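Local coordinates for endo-beta-mannanase (Opitutaceae bacterium TAV5, PDB 7BOB), which probably removes mannose units from the chain ends of beta-1,4-mannans and manno-oligosaccharides as a family 5 glycoside hydrolase active in the termite hindgut, at residues H197-G209 with Y393-R407. Numbering follows the deposited sequence.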
loop_
_atom_site.group_PDB
_atom_site.type_symbol
_atom_site.label_atom_id
_atom_site.label_comp_id
_atom_site.label_asym_id
_atom_site.label_seq_id
_atom_site.Cartn_x
_atom_site.Cartn_y
_atom_site.Cartn_z
ATOM N N HIS A 197 20.545 -0.515 -12.229
ATOM C CA HIS A 197 20.739 -1.176 -10.944
ATOM C C HIS A 197 19.451 -1.765 -10.376
ATOM O O HIS A 197 19.516 -2.524 -9.402
ATOM C CB HIS A 197 21.396 -0.205 -9.953
ATOM C CG HIS A 197 20.526 0.948 -9.552
ATOM N ND1 HIS A 197 19.909 1.776 -10.469
ATOM C CD2 HIS A 197 20.174 1.413 -8.326
ATOM C CE1 HIS A 197 19.199 2.690 -9.825
ATOM N NE2 HIS A 197 19.341 2.493 -8.524
ATOM N N GLN A 198 18.292 -1.490 -10.976
ATOM C CA GLN A 198 17.090 -2.151 -10.491
ATOM C C GLN A 198 17.119 -3.651 -10.719
ATOM O O GLN A 198 16.310 -4.361 -10.111
ATOM C CB GLN A 198 15.856 -1.525 -11.120
ATOM C CG GLN A 198 15.821 -0.047 -10.844
ATOM C CD GLN A 198 14.446 0.467 -10.737
ATOM O OE1 GLN A 198 13.681 0.011 -9.902
ATOM N NE2 GLN A 198 14.083 1.400 -11.621
ATOM N N GLN A 199 18.047 -4.154 -11.539
ATOM C CA GLN A 199 18.303 -5.587 -11.550
ATOM C C GLN A 199 18.646 -6.100 -10.158
ATOM O O GLN A 199 18.337 -7.256 -9.835
ATOM C CB GLN A 199 19.458 -5.929 -12.494
ATOM C CG GLN A 199 19.252 -5.579 -13.950
ATOM C CD GLN A 199 20.529 -5.794 -14.745
ATOM O OE1 GLN A 199 20.787 -6.895 -15.237
ATOM N NE2 GLN A 199 21.352 -4.761 -14.827
ATOM N N VAL A 200 19.309 -5.275 -9.339
ATOM C CA VAL A 200 19.750 -5.675 -8.000
ATOM C C VAL A 200 18.729 -5.303 -6.927
ATOM O O VAL A 200 18.439 -6.098 -6.032
ATOM C CB VAL A 200 21.119 -5.042 -7.676
ATOM C CG1 VAL A 200 21.567 -5.465 -6.284
ATOM C CG2 VAL A 200 22.172 -5.438 -8.720
ATOM N N ILE A 201 18.192 -4.080 -6.979
ATOM C CA ILE A 201 17.406 -3.541 -5.874
ATOM C C ILE A 201 15.892 -3.720 -6.039
ATOM O O ILE A 201 15.146 -3.389 -5.106
ATOM C CB ILE A 201 17.735 -2.050 -5.649
ATOM C CG1 ILE A 201 17.208 -1.208 -6.822
ATOM C CG2 ILE A 201 19.280 -1.844 -5.424
ATOM C CD1 ILE A 201 17.021 0.259 -6.491
ATOM N N ALA A 202 15.405 -4.198 -7.194
ATOM C CA ALA A 202 13.976 -4.497 -7.342
ATOM C C ALA A 202 13.789 -5.818 -8.080
ATOM O O ALA A 202 14.752 -6.434 -8.550
ATOM C CB ALA A 202 13.231 -3.362 -8.060
ATOM N N ASP A 203 12.538 -6.278 -8.159
ATOM C CA ASP A 203 12.177 -7.406 -9.021
ATOM C C ASP A 203 11.282 -6.853 -10.123
ATOM O O ASP A 203 10.069 -6.735 -9.959
ATOM C CB ASP A 203 11.482 -8.552 -8.292
ATOM C CG ASP A 203 11.286 -9.781 -9.198
ATOM O OD1 ASP A 203 11.799 -9.784 -10.347
ATOM O OD2 ASP A 203 10.644 -10.756 -8.753
ATOM N N THR A 204 11.911 -6.513 -11.247
ATOM C CA THR A 204 11.251 -5.983 -12.427
ATOM C C THR A 204 11.019 -7.053 -13.471
ATOM O O THR A 204 10.476 -6.747 -14.525
ATOM C CB THR A 204 12.105 -4.881 -13.048
ATOM O OG1 THR A 204 13.314 -5.483 -13.555
ATOM C CG2 THR A 204 12.466 -3.825 -12.000
ATOM N N GLY A 205 11.444 -8.294 -13.208
ATOM C CA GLY A 205 11.540 -9.315 -14.223
ATOM C C GLY A 205 12.857 -9.316 -14.975
ATOM O O GLY A 205 13.106 -10.244 -15.759
ATOM N N TRP A 206 13.718 -8.314 -14.755
ATOM C CA TRP A 206 15.049 -8.270 -15.368
ATOM C C TRP A 206 16.037 -8.724 -14.296
ATOM O O TRP A 206 16.469 -7.934 -13.450
ATOM C CB TRP A 206 15.345 -6.879 -15.917
ATOM C CG TRP A 206 14.523 -6.581 -17.163
ATOM C CD1 TRP A 206 13.279 -5.999 -17.215
ATOM C CD2 TRP A 206 14.879 -6.880 -18.523
ATOM N NE1 TRP A 206 12.845 -5.914 -18.522
ATOM C CE2 TRP A 206 13.808 -6.445 -19.343
ATOM C CE3 TRP A 206 15.999 -7.473 -19.127
ATOM C CZ2 TRP A 206 13.827 -6.580 -20.736
ATOM C CZ3 TRP A 206 16.013 -7.611 -20.503
ATOM C CH2 TRP A 206 14.936 -7.159 -21.298
ATOM N N ARG A 207 16.377 -10.011 -14.319
ATOM C CA ARG A 207 16.962 -10.676 -13.166
ATOM C C ARG A 207 18.374 -11.161 -13.439
ATOM O O ARG A 207 18.721 -11.546 -14.563
ATOM C CB ARG A 207 16.121 -11.868 -12.749
ATOM C CG ARG A 207 14.733 -11.482 -12.263
ATOM C CD ARG A 207 13.831 -12.694 -12.235
ATOM N NE ARG A 207 12.620 -12.445 -11.462
ATOM C CZ ARG A 207 11.690 -13.364 -11.223
ATOM N NH1 ARG A 207 11.840 -14.593 -11.710
ATOM N NH2 ARG A 207 10.620 -13.058 -10.485
ATOM N N LEU A 208 19.177 -11.134 -12.378
ATOM C CA LEU A 208 20.461 -11.817 -12.328
ATOM C C LEU A 208 20.213 -13.200 -11.750
ATOM O O LEU A 208 19.924 -13.329 -10.562
ATOM C CB LEU A 208 21.452 -11.059 -11.444
ATOM C CG LEU A 208 21.669 -9.575 -11.735
ATOM C CD1 LEU A 208 22.546 -8.954 -10.666
ATOM C CD2 LEU A 208 22.310 -9.418 -13.106
ATOM N N GLY A 209 20.307 -14.235 -12.571
ATOM C CA GLY A 209 20.303 -15.562 -11.992
ATOM C C GLY A 209 19.206 -16.493 -12.455
ATOM O O GLY A 209 18.061 -16.438 -11.968
ATOM N N TYR A 393 16.458 -15.193 -5.083
ATOM C CA TYR A 393 16.635 -13.771 -4.848
ATOM C C TYR A 393 15.390 -12.961 -5.192
ATOM O O TYR A 393 15.061 -12.006 -4.479
ATOM C CB TYR A 393 17.846 -13.281 -5.655
ATOM C CG TYR A 393 18.293 -11.862 -5.358
ATOM C CD1 TYR A 393 17.685 -10.765 -5.983
ATOM C CD2 TYR A 393 19.342 -11.617 -4.475
ATOM C CE1 TYR A 393 18.117 -9.460 -5.718
ATOM C CE2 TYR A 393 19.779 -10.326 -4.198
ATOM C CZ TYR A 393 19.166 -9.255 -4.808
ATOM O OH TYR A 393 19.607 -7.979 -4.503
ATOM N N TYR A 394 14.669 -13.332 -6.247
ATOM C CA TYR A 394 13.524 -12.567 -6.714
ATOM C C TYR A 394 12.250 -13.271 -6.291
ATOM O O TYR A 394 12.155 -14.500 -6.365
ATOM C CB TYR A 394 13.571 -12.392 -8.240
ATOM C CG TYR A 394 14.852 -11.723 -8.703
ATOM C CD1 TYR A 394 14.941 -10.332 -8.785
ATOM C CD2 TYR A 394 15.974 -12.473 -9.047
ATOM C CE1 TYR A 394 16.108 -9.704 -9.197
ATOM C CE2 TYR A 394 17.161 -11.853 -9.462
ATOM C CZ TYR A 394 17.216 -10.475 -9.531
ATOM O OH TYR A 394 18.375 -9.852 -9.916
ATOM N N HIS A 395 11.267 -12.490 -5.854
ATOM C CA HIS A 395 10.085 -13.059 -5.214
ATOM C C HIS A 395 8.888 -13.235 -6.146
ATOM O O HIS A 395 8.080 -14.136 -5.910
ATOM C CB HIS A 395 9.662 -12.192 -4.022
ATOM C CG HIS A 395 9.331 -10.777 -4.393
ATOM N ND1 HIS A 395 10.274 -9.899 -4.893
ATOM C CD2 HIS A 395 8.163 -10.089 -4.352
ATOM C CE1 HIS A 395 9.706 -8.727 -5.118
ATOM N NE2 HIS A 395 8.423 -8.823 -4.819
ATOM N N ARG A 396 8.727 -12.415 -7.188
ATOM C CA ARG A 396 7.482 -12.473 -7.961
ATOM C C ARG A 396 7.331 -13.839 -8.620
ATOM O O ARG A 396 8.217 -14.281 -9.352
ATOM C CB ARG A 396 7.446 -11.355 -8.998
ATOM C CG ARG A 396 7.383 -9.986 -8.359
ATOM C CD ARG A 396 7.654 -8.900 -9.377
ATOM N NE ARG A 396 6.612 -8.846 -10.406
ATOM C CZ ARG A 396 6.672 -8.070 -11.488
ATOM N NH1 ARG A 396 7.718 -7.267 -11.674
ATOM N NH2 ARG A 396 5.694 -8.086 -12.390
ATOM N N ASN A 397 6.238 -14.533 -8.287
ATOM C CA ASN A 397 5.878 -15.822 -8.889
ATOM C C ASN A 397 6.955 -16.886 -8.686
ATOM O O ASN A 397 7.068 -17.832 -9.474
ATOM C CB ASN A 397 5.552 -15.653 -10.374
ATOM C CG ASN A 397 4.309 -14.822 -10.581
ATOM O OD1 ASN A 397 3.349 -14.931 -9.815
ATOM N ND2 ASN A 397 4.327 -13.963 -11.593
ATOM N N ASN A 398 7.741 -16.743 -7.620
ATOM C CA ASN A 398 8.796 -17.691 -7.260
ATOM C C ASN A 398 8.276 -18.574 -6.124
ATOM O O ASN A 398 8.287 -18.175 -4.956
ATOM C CB ASN A 398 10.057 -16.954 -6.843
ATOM C CG ASN A 398 11.239 -17.890 -6.699
ATOM O OD1 ASN A 398 11.053 -19.098 -6.523
ATOM N ND2 ASN A 398 12.461 -17.349 -6.777
ATOM N N HIS A 399 7.838 -19.780 -6.467
ATOM C CA HIS A 399 7.219 -20.687 -5.513
ATOM C C HIS A 399 8.235 -21.443 -4.670
ATOM O O HIS A 399 7.833 -22.210 -3.786
ATOM C CB HIS A 399 6.308 -21.659 -6.261
ATOM C CG HIS A 399 5.260 -20.968 -7.082
ATOM N ND1 HIS A 399 5.113 -21.179 -8.437
ATOM C CD2 HIS A 399 4.323 -20.051 -6.740
ATOM C CE1 HIS A 399 4.126 -20.427 -8.893
ATOM N NE2 HIS A 399 3.629 -19.733 -7.883
ATOM N N ARG A 400 9.529 -21.236 -4.905
ATOM C CA ARG A 400 10.570 -21.902 -4.134
ATOM C C ARG A 400 11.386 -20.926 -3.302
ATOM O O ARG A 400 12.355 -21.334 -2.650
ATOM C CB ARG A 400 11.467 -22.738 -5.065
ATOM C CG ARG A 400 10.757 -24.050 -5.450
ATOM C CD ARG A 400 11.491 -24.968 -6.448
ATOM N NE ARG A 400 11.107 -26.381 -6.250
ATOM C CZ ARG A 400 11.852 -27.301 -5.622
ATOM N NH1 ARG A 400 13.053 -26.983 -5.137
ATOM N NH2 ARG A 400 11.403 -28.552 -5.486
ATOM N N ASN A 401 10.996 -19.650 -3.282
ATOM C CA ASN A 401 11.736 -18.626 -2.550
ATOM C C ASN A 401 11.293 -18.609 -1.084
ATOM O O ASN A 401 10.095 -18.489 -0.819
ATOM C CB ASN A 401 11.500 -17.273 -3.200
ATOM C CG ASN A 401 12.379 -16.166 -2.628
ATOM O OD1 ASN A 401 12.843 -16.214 -1.471
ATOM N ND2 ASN A 401 12.584 -15.130 -3.440
ATOM N N PRO A 402 12.199 -18.745 -0.108
ATOM C CA PRO A 402 11.770 -18.689 1.301
ATOM C C PRO A 402 11.344 -17.305 1.783
ATOM O O PRO A 402 10.984 -17.170 2.954
ATOM C CB PRO A 402 13.005 -19.186 2.067
ATOM C CG PRO A 402 14.164 -18.969 1.136
ATOM C CD PRO A 402 13.594 -19.202 -0.246
ATOM N N GLY A 403 11.362 -16.269 0.944
ATOM C CA GLY A 403 10.888 -14.959 1.367
ATOM C C GLY A 403 11.808 -13.790 1.038
ATOM O O GLY A 403 11.528 -12.658 1.445
ATOM N N ASN A 404 12.885 -14.027 0.288
ATOM C CA ASN A 404 13.788 -12.939 -0.074
ATOM C C ASN A 404 13.152 -12.006 -1.107
ATOM O O ASN A 404 12.459 -12.444 -2.028
ATOM C CB ASN A 404 15.110 -13.499 -0.599
ATOM C CG ASN A 404 15.889 -14.243 0.480
ATOM O OD1 ASN A 404 16.149 -13.706 1.564
ATOM N ND2 ASN A 404 16.244 -15.490 0.196
ATOM N N GLU A 405 13.381 -10.702 -0.933
ATOM C CA GLU A 405 12.898 -9.670 -1.842
ATOM C C GLU A 405 14.054 -8.730 -2.160
ATOM O O GLU A 405 14.761 -8.284 -1.236
ATOM C CB GLU A 405 11.734 -8.883 -1.244
ATOM C CG GLU A 405 10.628 -9.776 -0.832
ATOM C CD GLU A 405 9.375 -9.022 -0.472
ATOM O OE1 GLU A 405 9.354 -7.776 -0.607
ATOM O OE2 GLU A 405 8.411 -9.696 -0.050
ATOM N N PRO A 406 14.265 -8.395 -3.440
ATOM C CA PRO A 406 15.459 -7.605 -3.813
ATOM C C PRO A 406 15.670 -6.342 -2.999
ATOM O O PRO A 406 16.798 -6.076 -2.605
ATOM C CB PRO A 406 15.214 -7.281 -5.303
ATOM C CG PRO A 406 14.406 -8.450 -5.810
ATOM C CD PRO A 406 13.573 -8.964 -4.609
ATOM N N ARG A 407 14.638 -5.522 -2.780
ATOM C CA ARG A 407 14.862 -4.278 -2.054
ATOM C C ARG A 407 15.347 -4.549 -0.632
ATOM O O ARG A 407 16.237 -3.854 -0.121
ATOM C CB ARG A 407 13.588 -3.445 -2.025
ATOM C CG ARG A 407 13.857 -2.020 -1.631
ATOM C CD ARG A 407 12.576 -1.184 -1.640
ATOM N NE ARG A 407 12.814 0.115 -1.018
ATOM C CZ ARG A 407 13.480 1.120 -1.586
ATOM N NH1 ARG A 407 13.993 1.020 -2.825
ATOM N NH2 ARG A 407 13.643 2.247 -0.901
HETATM O O HOH W 1 13.529 -0.978 -4.954
#
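The ring of Tyr394 is sandwiched between an arginine's aliphatic chain and another tyrosine: CG of Arg207 stands 3.4 Å from the ring centroid, a CH-pi contact 6° off the normal, while CD1 of Tyr393 covers the opposite face. The contact joins the (beta/alpha)8 barrel of family 5, through the loop that follows helix 198-201, to the C-terminal domain with its mixed sheet, just ahead of helix 406-422. At the far end of the ring the hydroxyl works both ways: Tyr394 OH donates to Gln199 O at 2.6 Å and accepts from Leu208 N at 2.9 Å, the latter bond almost straight. Beside it, Tyr393 OH donates to Val200 O, so two tyrosines take successive carbonyls of the short helix. With an alanine at Tyr394, Gln199 O and Leu208 N would probably lose their shared partner and a gap would open between Arg207 and Tyr393. Arg207 then runs on, extended, over the ring to grip Asp203 side-on, NE to OD1 and NH2 to OD2. That carboxylate, swung anti to its own backbone nitrogen (chi1 -173°), also closes an Asx turn with Gly205 N on OD1 and takes Arg396 N on OD2 at 3.0 Å, so each oxygen has two donors. Four bonds thus fix its rotation and should favour the charged form. Bent at chi3 (65°), the Arg396 side chain crosses Asp203 at a slant and gives NH1 to Asp203 O, with NH2 on Cys163 O. In return Arg207 NH2 meets Arg396 O at 2.9 Å, in the carbonyl plane and on a lone pair.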